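Local coordinates for protein EccC5 (Mycobacterium xenopi RIVM700367, PDB 7B9F) that probably serves as the FtsK/SpoIIIE-type ATPase of the ESX-5 type VII secretion system, helping to drive protein export across the mycobacterial inner membrane, at residues V22-L27 with A105-M110; P26-P31 with N181-I186. All blocks are in the same frame, centred on the assembly; numbering follows the deposited sequence.

Interaction 1: residues V22-L27 with A105-M110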
loop_
_atom_site.group_PDB
_atom_site.type_symbol
_atom_site.label_atom_id
_atom_site.label_comp_id
_atom_site.label_asym_id
_atom_site.label_seq_id
_atom_site.Cartn_x
_atom_site.Cartn_y
_atom_site.Cartn_z
ATOM N N VAL C 22 -7.157 38.113 -19.909
ATOM C CA VAL C 22 -7.560 39.160 -18.981
ATOM C C VAL C 22 -8.292 38.546 -17.797
ATOM O O VAL C 22 -9.112 37.632 -17.952
ATOM C CB VAL C 22 -8.412 40.216 -19.697
ATOM C CG1 VAL C 22 -7.551 40.991 -20.673
ATOM C CG2 VAL C 22 -9.555 39.563 -20.448
ATOM N N LEU C 23 -7.971 39.019 -16.599
ATOM C CA LEU C 23 -8.648 38.563 -15.404
ATOM C C LEU C 23 -10.060 39.134 -15.343
ATOM O O LEU C 23 -10.338 40.184 -15.922
ATOM C CB LEU C 23 -7.858 38.979 -14.168
ATOM C CG LEU C 23 -6.526 38.268 -13.994
ATOM C CD1 LEU C 23 -5.787 38.809 -12.791
ATOM C CD2 LEU C 23 -6.768 36.788 -13.854
ATOM N N PRO C 24 -10.976 38.460 -14.649
ATOM C CA PRO C 24 -12.336 38.990 -14.529
ATOM C C PRO C 24 -12.409 40.155 -13.558
ATOM O O PRO C 24 -11.647 40.238 -12.596
ATOM C CB PRO C 24 -13.141 37.790 -14.016
ATOM C CG PRO C 24 -12.237 36.619 -14.150
ATOM C CD PRO C 24 -10.873 37.159 -13.984
ATOM N N THR C 25 -13.343 41.052 -13.821
ATOM C CA THR C 25 -13.526 42.222 -12.975
ATOM C C THR C 25 -14.234 41.839 -11.682
ATOM O O THR C 25 -15.288 41.199 -11.727
ATOM C CB THR C 25 -14.331 43.275 -13.717
ATOM O OG1 THR C 25 -13.681 43.590 -14.953
ATOM C CG2 THR C 25 -14.451 44.523 -12.883
ATOM N N PRO C 26 -13.695 42.204 -10.524
ATOM C CA PRO C 26 -14.344 41.858 -9.258
ATOM C C PRO C 26 -15.644 42.617 -9.066
ATOM O O PRO C 26 -15.906 43.634 -9.706
ATOM C CB PRO C 26 -13.315 42.277 -8.209
ATOM C CG PRO C 26 -12.041 42.309 -8.928
ATOM C CD PRO C 26 -12.357 42.763 -10.309
ATOM N N LEU C 27 -16.462 42.100 -8.156
ATOM C CA LEU C 27 -17.757 42.700 -7.893
ATOM C C LEU C 27 -17.598 43.998 -7.112
ATOM O O LEU C 27 -16.519 44.340 -6.627
ATOM C CB LEU C 27 -18.647 41.735 -7.122
ATOM C CG LEU C 27 -18.820 40.364 -7.755
ATOM C CD1 LEU C 27 -19.741 39.532 -6.900
ATOM C CD2 LEU C 27 -19.365 40.503 -9.158
ATOM N N ALA C 105 -20.806 33.242 -6.965
ATOM C CA ALA C 105 -20.638 31.896 -7.503
ATOM C C ALA C 105 -20.232 31.933 -8.968
ATOM O O ALA C 105 -19.356 31.173 -9.401
ATOM C CB ALA C 105 -21.925 31.099 -7.323
ATOM N N GLN C 106 -20.868 32.808 -9.750
ATOM C CA GLN C 106 -20.510 32.931 -11.160
ATOM C C GLN C 106 -19.071 33.394 -11.324
ATOM O O GLN C 106 -18.332 32.877 -12.176
ATOM C CB GLN C 106 -21.459 33.892 -11.861
ATOM C CG GLN C 106 -22.846 33.332 -12.051
ATOM C CD GLN C 106 -23.779 34.322 -12.706
ATOM O OE1 GLN C 106 -23.354 35.383 -13.158
ATOM N NE2 GLN C 106 -25.059 33.984 -12.755
ATOM N N PHE C 107 -18.654 34.358 -10.501
ATOM C CA PHE C 107 -17.271 34.815 -10.534
ATOM C C PHE C 107 -16.309 33.681 -10.216
ATOM O O PHE C 107 -15.269 33.531 -10.868
ATOM C CB PHE C 107 -17.091 35.978 -9.564
ATOM C CG PHE C 107 -15.712 36.550 -9.559
ATOM C CD1 PHE C 107 -15.377 37.562 -10.424
ATOM C CD2 PHE C 107 -14.769 36.116 -8.651
ATOM C CE1 PHE C 107 -14.113 38.094 -10.420
ATOM C CE2 PHE C 107 -13.509 36.650 -8.640
ATOM C CZ PHE C 107 -13.181 37.639 -9.523
ATOM N N MET C 108 -16.643 32.869 -9.217
ATOM C CA MET C 108 -15.733 31.812 -8.799
ATOM C C MET C 108 -15.611 30.738 -9.871
ATOM O O MET C 108 -14.524 30.194 -10.094
ATOM C CB MET C 108 -16.210 31.217 -7.484
ATOM C CG MET C 108 -15.989 32.169 -6.350
ATOM S SD MET C 108 -14.267 32.549 -6.076
ATOM C CE MET C 108 -14.349 32.952 -4.346
ATOM N N LEU C 109 -16.713 30.429 -10.553
ATOM C CA LEU C 109 -16.637 29.475 -11.654
ATOM C C LEU C 109 -15.800 30.008 -12.806
ATOM O O LEU C 109 -15.033 29.253 -13.419
ATOM C CB LEU C 109 -18.028 29.108 -12.146
ATOM C CG LEU C 109 -18.814 28.266 -11.158
ATOM C CD1 LEU C 109 -20.170 27.942 -11.736
ATOM C CD2 LEU C 109 -18.041 27.005 -10.847
ATOM N N MET C 110 -15.939 31.297 -13.129
ATOM C CA MET C 110 -15.091 31.877 -14.169
ATOM C C MET C 110 -13.622 31.793 -13.778
ATOM O O MET C 110 -12.749 31.488 -14.607
ATOM C CB MET C 110 -15.505 33.321 -14.435
ATOM C CG MET C 110 -16.878 33.429 -15.072
ATOM S SD MET C 110 -17.580 35.089 -15.120
ATOM C CE MET C 110 -16.105 36.084 -15.246
#
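Phe107 and Met110 of helix 97-132 both pack on Pro24, and Phe107 reaches on to Thr25 and Pro26. One helical turn apart, they present a common face to a loop of no regular structure. Phe107 has the largest share of the contact. Its CB points toward the loop, and CG stands anti to the backbone N, beside the carbonyl carbon (chi1 -178°). In the ring, CD1 comes within 3.9 Å of Thr25 O. Farther out, CE1 meets three groups. The nearest to it is Thr25 O, at 3.6 Å. Pro24 CB follows at 3.7 Å from CE1, and Pro26 CA lies 3.9 Å from the same carbon. The tip, CZ, lies 4.4 Å from Pro26 CA. All three groups approach the ring obliquely.

The Met110 chain bends at chi3 (31°), and its terminal methyl CE packs 3.6 Å from Pro24 CB and 4.1 Å from Pro24 CG. The Pro24 and Met110 side chains slide past each other in opposite directions, with CB of the proline serving both the phenyl carbon and the methyl.

The loop is held from behind by polar bonds. Thr25 points away from the helix and gives its OG1 to a hydrogen bond with Gln180 O, while Leu27 N is bonded to Thr192 OG1. Thr192 belongs to helix 190-202, which also touches the Phe107 side chain and the Pro26 ring, so the loop is packed between two helices of what is probably the stalk.

Between the helix and the loop the contact is mostly apolar packing, with the Thr25 carbonyl oxygen against ring carbons CD1 and CE1. With no hydrogen bond between the segments, the fit depends on van der Waals packing, while the loop's polar bonds go to Gln180 and Thr192.

Interaction 2: residues P26-P31 with N181-I186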
loop_
_atom_site.group_PDB
_atom_site.type_symbol
_atom_site.label_atom_id
_atom_site.label_comp_id
_atom_site.label_asym_id
_atom_site.label_seq_id
_atom_site.Cartn_x
_atom_site.Cartn_y
_atom_site.Cartn_z
ATOM N N PRO C 26 -13.695 42.204 -10.524
ATOM C CA PRO C 26 -14.344 41.858 -9.258
ATOM C C PRO C 26 -15.644 42.617 -9.066
ATOM O O PRO C 26 -15.906 43.634 -9.706
ATOM C CB PRO C 26 -13.315 42.277 -8.209
ATOM C CG PRO C 26 -12.041 42.309 -8.928
ATOM C CD PRO C 26 -12.357 42.763 -10.309
ATOM N N LEU C 27 -16.462 42.100 -8.156
ATOM C CA LEU C 27 -17.757 42.700 -7.893
ATOM C C LEU C 27 -17.598 43.998 -7.112
ATOM O O LEU C 27 -16.519 44.340 -6.627
ATOM C CB LEU C 27 -18.647 41.735 -7.122
ATOM C CG LEU C 27 -18.820 40.364 -7.755
ATOM C CD1 LEU C 27 -19.741 39.532 -6.900
ATOM C CD2 LEU C 27 -19.365 40.503 -9.158
ATOM N N SER C 28 -18.699 44.729 -7.001
ATOM C CA SER C 28 -18.734 45.993 -6.287
ATOM C C SER C 28 -19.965 46.035 -5.400
ATOM O O SER C 28 -20.999 45.461 -5.740
ATOM C CB SER C 28 -18.750 47.162 -7.253
ATOM O OG SER C 28 -17.793 46.966 -8.275
ATOM N N VAL C 29 -19.851 46.708 -4.262
ATOM C CA VAL C 29 -20.969 46.792 -3.328
ATOM C C VAL C 29 -20.963 48.152 -2.633
ATOM O O VAL C 29 -19.896 48.654 -2.251
ATOM C CB VAL C 29 -20.943 45.608 -2.344
ATOM C CG1 VAL C 29 -19.740 45.655 -1.417
ATOM C CG2 VAL C 29 -22.222 45.548 -1.541
ATOM N N PRO C 30 -22.105 48.823 -2.524
ATOM C CA PRO C 30 -22.152 50.101 -1.813
ATOM C C PRO C 30 -22.229 49.892 -0.312
ATOM O O PRO C 30 -22.954 49.005 0.164
ATOM C CB PRO C 30 -23.432 50.754 -2.348
ATOM C CG PRO C 30 -24.291 49.612 -2.730
ATOM C CD PRO C 30 -23.371 48.535 -3.220
ATOM N N PRO C 31 -21.487 50.677 0.471
ATOM C CA PRO C 31 -21.579 50.551 1.923
ATOM C C PRO C 31 -22.877 51.144 2.436
ATOM O O PRO C 31 -23.468 52.029 1.794
ATOM C CB PRO C 31 -20.360 51.345 2.424
ATOM C CG PRO C 31 -20.103 52.331 1.351
ATOM C CD PRO C 31 -20.476 51.665 0.061
ATOM N N ASN C 181 -11.721 48.183 -15.221
ATOM C CA ASN C 181 -12.888 48.614 -14.445
ATOM C C ASN C 181 -12.830 48.114 -13.006
ATOM O O ASN C 181 -13.836 47.688 -12.441
ATOM C CB ASN C 181 -14.196 48.184 -15.108
ATOM C CG ASN C 181 -14.396 48.824 -16.450
ATOM O OD1 ASN C 181 -14.409 48.146 -17.475
ATOM N ND2 ASN C 181 -14.546 50.141 -16.460
ATOM N N MET C 182 -11.645 48.163 -12.412
ATOM C CA MET C 182 -11.512 47.837 -11.002
ATOM C C MET C 182 -12.288 48.844 -10.164
ATOM O O MET C 182 -12.102 50.054 -10.332
ATOM C CB MET C 182 -10.046 47.845 -10.583
ATOM C CG MET C 182 -9.240 46.677 -11.088
ATOM S SD MET C 182 -9.578 45.143 -10.208
ATOM C CE MET C 182 -9.738 45.725 -8.523
ATOM N N PRO C 183 -13.163 48.396 -9.274
ATOM C CA PRO C 183 -13.834 49.330 -8.371
ATOM C C PRO C 183 -12.865 49.874 -7.339
ATOM O O PRO C 183 -11.807 49.300 -7.075
ATOM C CB PRO C 183 -14.918 48.475 -7.715
ATOM C CG PRO C 183 -14.400 47.100 -7.804
ATOM C CD PRO C 183 -13.622 47.016 -9.077
ATOM N N THR C 184 -13.236 51.012 -6.762
ATOM C CA THR C 184 -12.410 51.615 -5.733
ATOM C C THR C 184 -12.402 50.747 -4.484
ATOM O O THR C 184 -13.279 49.909 -4.270
ATOM C CB THR C 184 -12.902 53.014 -5.385
ATOM O OG1 THR C 184 -12.140 53.520 -4.283
ATOM C CG2 THR C 184 -14.361 52.978 -5.000
ATOM N N ASP C 185 -11.392 50.971 -3.645
ATOM C CA ASP C 185 -11.107 50.063 -2.544
ATOM C C ASP C 185 -12.188 50.057 -1.475
ATOM O O ASP C 185 -12.212 49.142 -0.647
ATOM C CB ASP C 185 -9.763 50.423 -1.924
ATOM C CG ASP C 185 -8.607 50.124 -2.850
ATOM O OD1 ASP C 185 -8.732 49.192 -3.671
ATOM O OD2 ASP C 185 -7.579 50.827 -2.770
ATOM N N ILE C 186 -13.079 51.041 -1.464
ATOM C CA ILE C 186 -14.196 50.988 -0.535
ATOM C C ILE C 186 -15.389 50.252 -1.140
ATOM O O ILE C 186 -16.161 49.622 -0.412
ATOM C CB ILE C 186 -14.567 52.407 -0.064
ATOM C CG1 ILE C 186 -15.516 52.349 1.132
ATOM C CG2 ILE C 186 -15.147 53.244 -1.192
ATOM C CD1 ILE C 186 -14.888 51.757 2.365
#
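Pro26 and Ser28 pack against Met182 and Pro183 in a surface contact between two irregular, extended segments at the far end of the probable stalk of this FtsK/SpoIIIE-family protein. The segments lead on from the two strands of the small parallel sheet, 19-22 and 174-177. Their touching parts still run in roughly the same direction, 34° apart, but without hydrogen bonds between them. The prolines, which lack a backbone N-H, are consistent with that absence.

At the inner end, Met182 bends at both chi2 (-75°) and chi3, and its sulphur comes over to the Pro26 ring: SD lies 3.7 Å from Pro26 CD, with CE 4.1 Å from Pro26 CG. The two side chains meet slantwise. Pro26 is buried here, with Leu188 and Leu196 also on it, whereas Met182 also packs on an aromatic side chain of another protein of the assembly.

Farther along, Pro183 CB points toward 26-31, and the ring meets mostly oxygen atoms, its CG being 3.7 Å from Leu27 O. Beyond it, Val29 and Ile186 approach only loosely, and Val29 is backbone hydrogen-bonded to Glu187, the residue after Ile186. The Ser28 hydroxyl OG lies against the CB-CG edge of the Pro183 ring, 3.3 Å from Pro183 CB and 3.4 Å from Pro183 CG.

From the N terminus, strand 19-22 runs into the loop that supplies the first partner of both contacts. Interaction 1 closes a loop of 77 residues, through the unmodelled 37-95 region, onto helix 97-132; interaction 2 closes a longer one of 149 residues, onto the loop between strand 174-177 and helix 190-202. Since 26-31 begins inside the first closure and 181-186 follows it, the two cross rather than nest, sharing Pro26 and Leu27. Their centres are about 13 Å apart and Thr25 CG2 packs against Asn181 O between them. Together they tie the N-terminal loop to the long helix and to the chain leading into helix 190-202.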